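Acetylxylan esterase / glucomannan deacetylase (Cellvibrio japonicus, PDB 2WAA) removes acetyl groups from plant cell wall polysaccharides, deacetylating xylan and glucomannan with equal efficiency as a family 2 carbohydrate esterase. Local coordinates at residues I46-A54 against F91-V99. Residues are numbered along the deposited sequence; the frame is centred on the assembly and turned at random.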
ATOM      1  N   ILE A  46     -16.765  12.442  -5.635  1.00  8.35           N
ATOM      2  CA  ILE A  46     -16.960  13.546  -6.610  1.00  8.24           C
ATOM      3  C   ILE A  46     -18.201  14.276  -6.087  1.00  7.58           C
ATOM      4  O   ILE A  46     -19.182  13.636  -5.692  1.00  8.19           O
ATOM      5  CB  ILE A  46     -17.255  13.012  -7.997  1.00  8.45           C
ATOM      6  CG1 ILE A  46     -16.027  12.280  -8.576  1.00 11.36           C
ATOM      7  CG2 ILE A  46     -17.549  14.147  -8.948  1.00  8.28           C
ATOM      8  CD1 ILE A  46     -16.394  11.238  -9.583  1.00 17.51           C
ATOM      9  N   VAL A  47     -18.142  15.590  -6.000  1.00  7.97           N
ATOM     10  CA  VAL A  47     -19.236  16.336  -5.357  1.00  9.16           C
ATOM     11  C   VAL A  47     -19.637  17.555  -6.162  1.00 10.04           C
ATOM     12  O   VAL A  47     -18.860  18.031  -6.980  1.00 11.47           O
ATOM     13  CB  VAL A  47     -18.827  16.862  -3.945  1.00  8.94           C
ATOM     14  CG1 VAL A  47     -18.608  15.678  -2.978  1.00  9.88           C
ATOM     15  CG2 VAL A  47     -17.568  17.786  -3.996  1.00 10.97           C
ATOM     16  N   ALA A  48     -20.824  18.081  -5.901  1.00 10.67           N
ATOM     17  CA  ALA A  48     -21.236  19.383  -6.498  1.00 10.67           C
ATOM     18  C   ALA A  48     -21.398  20.318  -5.307  1.00 10.90           C
ATOM     19  O   ALA A  48     -22.294  20.124  -4.495  1.00 10.45           O
ATOM     20  CB  ALA A  48     -22.553  19.228  -7.285  1.00 11.45           C
ATOM     21  N   GLY A  49     -20.501  21.287  -5.161  1.00 10.60           N
ATOM     22  CA  GLY A  49     -20.543  22.205  -4.039  1.00 10.13           C
ATOM     23  C   GLY A  49     -19.338  23.117  -3.933  1.00 12.24           C
ATOM     24  O   GLY A  49     -18.441  23.099  -4.790  1.00 11.78           O
ATOM     25  N   SER A  50     -19.305  23.909  -2.863  1.00 10.96           N
ATOM     26  CA  SER A  50     -18.303  24.950  -2.673  1.00 11.47           C
ATOM     27  C   SER A  50     -17.290  24.638  -1.559  1.00 11.58           C
ATOM     28  O   SER A  50     -16.257  25.284  -1.498  1.00 11.14           O
ATOM     29  CB  SER A  50     -19.008  26.292  -2.359  1.00 11.67           C
ATOM     30  OG  SER A  50     -19.728  26.209  -1.096  1.00 10.51           O
ATOM     31  N   ARG A  51     -17.603  23.701  -0.659  1.00 10.83           N
ATOM     32  CA  ARG A  51     -16.681  23.388   0.426  1.00  9.92           C
ATOM     33  C   ARG A  51     -16.892  21.941   0.849  1.00 10.34           C
ATOM     34  O   ARG A  51     -18.040  21.421   0.850  1.00  9.67           O
ATOM     35  CB  ARG A  51     -16.884  24.329   1.650  1.00  8.85           C
ATOM     36  CG  ARG A  51     -15.813  24.182   2.726  1.00 11.32           C
ATOM     37  CD  ARG A  51     -15.951  25.242   3.864  1.00 17.89           C
ATOM     38  NE  ARG A  51     -14.759  25.222   4.699  1.00 20.31           N
ATOM     39  CZ  ARG A  51     -14.771  25.005   6.008  1.00 24.46           C
ATOM     40  NH1 ARG A  51     -15.923  24.844   6.645  1.00 25.07           N
ATOM     41  NH2 ARG A  51     -13.631  24.950   6.689  1.00 23.79           N
ATOM     42  N   LEU A  52     -15.787  21.269   1.169  1.00  9.81           N
ATOM     43  CA  LEU A  52     -15.859  19.891   1.673  1.00  9.21           C
ATOM     44  C   LEU A  52     -14.864  19.738   2.814  1.00  8.62           C
ATOM     45  O   LEU A  52     -13.685  20.148   2.702  1.00 10.21           O
ATOM     46  CB  LEU A  52     -15.584  18.885   0.553  1.00  9.09           C
ATOM     47  CG  LEU A  52     -15.741  17.392   0.935  1.00  8.96           C
ATOM     48  CD1 LEU A  52     -17.230  17.022   1.164  1.00  9.27           C
ATOM     49  CD2 LEU A  52     -15.126  16.524  -0.204  1.00  4.74           C
ATOM     50  N   THR A  53     -15.344  19.221   3.955  1.00  7.89           N
ATOM     51  CA  THR A  53     -14.486  18.988   5.110  1.00  8.14           C
ATOM     52  C   THR A  53     -14.617  17.531   5.538  1.00  7.90           C
ATOM     53  O   THR A  53     -15.620  16.877   5.257  1.00  8.88           O
ATOM     54  CB  THR A  53     -14.785  19.904   6.359  1.00  8.06           C
ATOM     55  OG1 THR A  53     -16.091  19.591   6.884  1.00  9.04           O
ATOM     56  CG2 THR A  53     -14.720  21.391   5.984  1.00  8.36           C
ATOM     57  N   ALA A  54     -13.605  17.051   6.247  1.00  7.64           N
ATOM     58  CA  ALA A  54     -13.630  15.697   6.797  1.00  7.34           C
ATOM     59  C   ALA A  54     -13.249  15.720   8.270  1.00  8.03           C
ATOM     60  O   ALA A  54     -12.368  16.483   8.671  1.00  9.43           O
ATOM     61  CB  ALA A  54     -12.626  14.875   6.051  1.00  7.35           C
ATOM     62  N   PHE A  91     -14.106  26.885  -2.251  1.00 12.03           N
ATOM     63  CA  PHE A  91     -14.142  27.925  -3.286  1.00 13.20           C
ATOM     64  C   PHE A  91     -15.303  28.850  -2.951  1.00 15.70           C
ATOM     65  O   PHE A  91     -16.210  28.481  -2.237  1.00 15.01           O
ATOM     66  CB  PHE A  91     -14.385  27.288  -4.645  1.00 12.18           C
ATOM     67  CG  PHE A  91     -13.319  26.325  -5.020  1.00 13.34           C
ATOM     68  CD1 PHE A  91     -12.048  26.776  -5.318  1.00 14.57           C
ATOM     69  CD2 PHE A  91     -13.568  24.949  -4.996  1.00 14.19           C
ATOM     70  CE1 PHE A  91     -11.036  25.865  -5.610  1.00 14.57           C
ATOM     71  CE2 PHE A  91     -12.572  24.034  -5.303  1.00 11.55           C
ATOM     72  CZ  PHE A  91     -11.296  24.496  -5.623  1.00 14.15           C
ATOM     73  N   PRO A  92     -15.285  30.082  -3.466  1.00 16.49           N
ATOM     74  CA  PRO A  92     -16.454  30.951  -3.228  1.00 17.11           C
ATOM     75  C   PRO A  92     -17.735  30.456  -3.886  1.00 17.34           C
ATOM     76  O   PRO A  92     -18.823  30.725  -3.363  1.00 19.07           O
ATOM     77  CB  PRO A  92     -16.050  32.278  -3.869  1.00 17.08           C
ATOM     78  CG  PRO A  92     -14.581  32.216  -4.042  1.00 17.89           C
ATOM     79  CD  PRO A  92     -14.225  30.755  -4.229  1.00 16.74           C
ATOM     80  N   ASN A  93     -17.639  29.746  -4.999  1.00 16.44           N
ATOM     81  CA  ASN A  93     -18.822  29.255  -5.678  1.00 17.47           C
ATOM     82  C   ASN A  93     -18.841  27.732  -5.768  1.00 16.35           C
ATOM     83  O   ASN A  93     -17.813  27.102  -5.618  1.00 16.28           O
ATOM     84  CB  ASN A  93     -18.906  29.823  -7.087  1.00 18.48           C
ATOM     85  CG  ASN A  93     -18.884  31.346  -7.087  1.00 23.40           C
ATOM     86  OD1 ASN A  93     -19.841  31.981  -6.613  1.00 27.76           O
ATOM     87  ND2 ASN A  93     -17.777  31.940  -7.567  1.00 26.08           N
ATOM     88  N   SER A  94     -20.007  27.177  -6.062  1.00 15.68           N
ATOM     89  CA  SER A  94     -20.193  25.737  -6.185  0.50 15.83           C
ATOM     90  C   SER A  94     -19.747  25.274  -7.581  1.00 15.72           C
ATOM     91  O   SER A  94     -19.949  25.982  -8.567  1.00 15.39           O
ATOM     92  CB  SER A  94     -21.672  25.412  -5.974  0.50 15.86           C
ATOM     93  OG  SER A  94     -21.897  24.025  -5.984  0.50 15.48           O
ATOM     94  N   GLY A  95     -19.141  24.096  -7.657  1.00 14.53           N
ATOM     95  CA  GLY A  95     -18.818  23.464  -8.945  1.00 13.44           C
ATOM     96  C   GLY A  95     -18.617  21.976  -8.703  1.00 13.77           C
ATOM     97  O   GLY A  95     -18.715  21.511  -7.562  1.00 13.29           O
ATOM     98  N   GLU A  96     -18.378  21.214  -9.761  1.00 14.07           N
ATOM     99  CA  GLU A  96     -18.175  19.790  -9.592  1.00 12.66           C
ATOM    100  C   GLU A  96     -16.669  19.602  -9.297  1.00 13.04           C
ATOM    101  O   GLU A  96     -15.827  20.166 -10.013  1.00 10.87           O
ATOM    102  CB  GLU A  96     -18.588  19.055 -10.857  1.00 14.27           C
ATOM    103  CG  GLU A  96     -18.344  17.611 -10.741  1.00 16.80           C
ATOM    104  CD  GLU A  96     -18.902  16.861 -11.916  1.00 25.89           C
ATOM    105  OE1 GLU A  96     -19.982  17.266 -12.406  1.00 26.31           O
ATOM    106  OE2 GLU A  96     -18.264  15.869 -12.316  1.00 24.69           O
ATOM    107  N   HIS A  97     -16.330  18.823  -8.254  1.00 10.30           N
ATOM    108  CA  HIS A  97     -14.908  18.667  -7.853  1.00 10.45           C
ATOM    109  C   HIS A  97     -14.655  17.216  -7.485  1.00 10.35           C
ATOM    110  O   HIS A  97     -15.506  16.557  -6.868  1.00 11.43           O
ATOM    111  CB  HIS A  97     -14.557  19.573  -6.651  1.00  9.04           C
ATOM    112  CG  HIS A  97     -14.613  21.031  -7.001  1.00 10.86           C
ATOM    113  ND1 HIS A  97     -13.671  21.630  -7.824  1.00 11.06           N
ATOM    114  CD2 HIS A  97     -15.556  21.970  -6.750  1.00 12.50           C
ATOM    115  CE1 HIS A  97     -14.025  22.893  -8.029  1.00 14.80           C
ATOM    116  NE2 HIS A  97     -15.160  23.124  -7.384  1.00 12.82           N
ATOM    117  N   ARG A  98     -13.472  16.744  -7.859  1.00 10.38           N
ATOM    118  CA  ARG A  98     -13.055  15.385  -7.536  0.50 10.94           C
ATOM    119  C   ARG A  98     -12.110  15.509  -6.348  1.00  9.81           C
ATOM    120  O   ARG A  98     -11.242  16.384  -6.335  1.00  9.87           O
ATOM    121  CB  ARG A  98     -12.322  14.746  -8.727  0.50 11.61           C
ATOM    122  CG  ARG A  98     -11.606  13.429  -8.366  0.50 13.96           C
ATOM    123  CD  ARG A  98     -11.049  12.657  -9.585  0.50 18.41           C
ATOM    124  NE  ARG A  98     -10.672  11.286  -9.210  0.50 19.81           N
ATOM    125  CZ  ARG A  98      -9.675  10.981  -8.385  0.50 20.22           C
ATOM    126  NH1 ARG A  98      -8.956  11.943  -7.833  0.50 21.10           N
ATOM    127  NH2 ARG A  98      -9.401   9.719  -8.094  0.50 19.66           N
ATOM    128  N   VAL A  99     -12.262  14.623  -5.355  1.00  9.32           N
ATOM    129  CA  VAL A  99     -11.455  14.729  -4.128  1.00  7.94           C
ATOM    130  C   VAL A  99     -10.898  13.360  -3.781  1.00  8.26           C
ATOM    131  O   VAL A  99     -11.647  12.382  -3.771  1.00  7.90           O
ATOM    132  CB  VAL A  99     -12.344  15.177  -2.968  1.00  7.95           C
ATOM    133  CG1 VAL A  99     -11.550  15.262  -1.684  1.00  9.46           C
ATOM    134  CG2 VAL A  99     -12.952  16.550  -3.299  1.00  8.21           C
TER
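Val47 and His97 form a hydrogen-bonded antiparallel pair: Val47 N donates to His97 O (2.9 Å), with the donor in the carbonyl plane, and His97 N returns a bond of 2.9 Å to Val47 O. The next such pair, Gly49 with Gly95, is less regular. Gly49 N reaches Gly95 O at 3.0 Å, but Gly95 N meets Gly49 O from above the carbonyl plane, at a C=O...N angle of 118°. Gly49 O also lies in the plane of the His97 imidazole, at its edge, 3.7 Å from CD2. At the corner, Ser50 O accepts a nearly straight bond from Phe91 N (2.8 Å, 169° at the hydrogen), where the pairing changes sheets. On the inner side, Leu52 CD2 packs against Val99 CG2 (3.8 Å). On the other face, Ile46 CG2 lies against the extended Glu96 chain, 4.0 Å from its CG. With CG anti to its carbonyl carbon (chi1 -67°), the His97 ring has Phe91 CE2 over one face, offset toward the rim, while ND1 is hydrogen-bonded to Asp70 OD2. Phe89 touches Val47, Leu52 and Val99, and a classic beta bulge sets Ser50 and Arg51 together opposite Thr120. Both segments thus turn from one sheet of the N-terminal beta-sandwich domain to the other: backbone bonds set their register, apolar packing fills the space between the sheets, and the Asp70 bond helps fix the His97 ring.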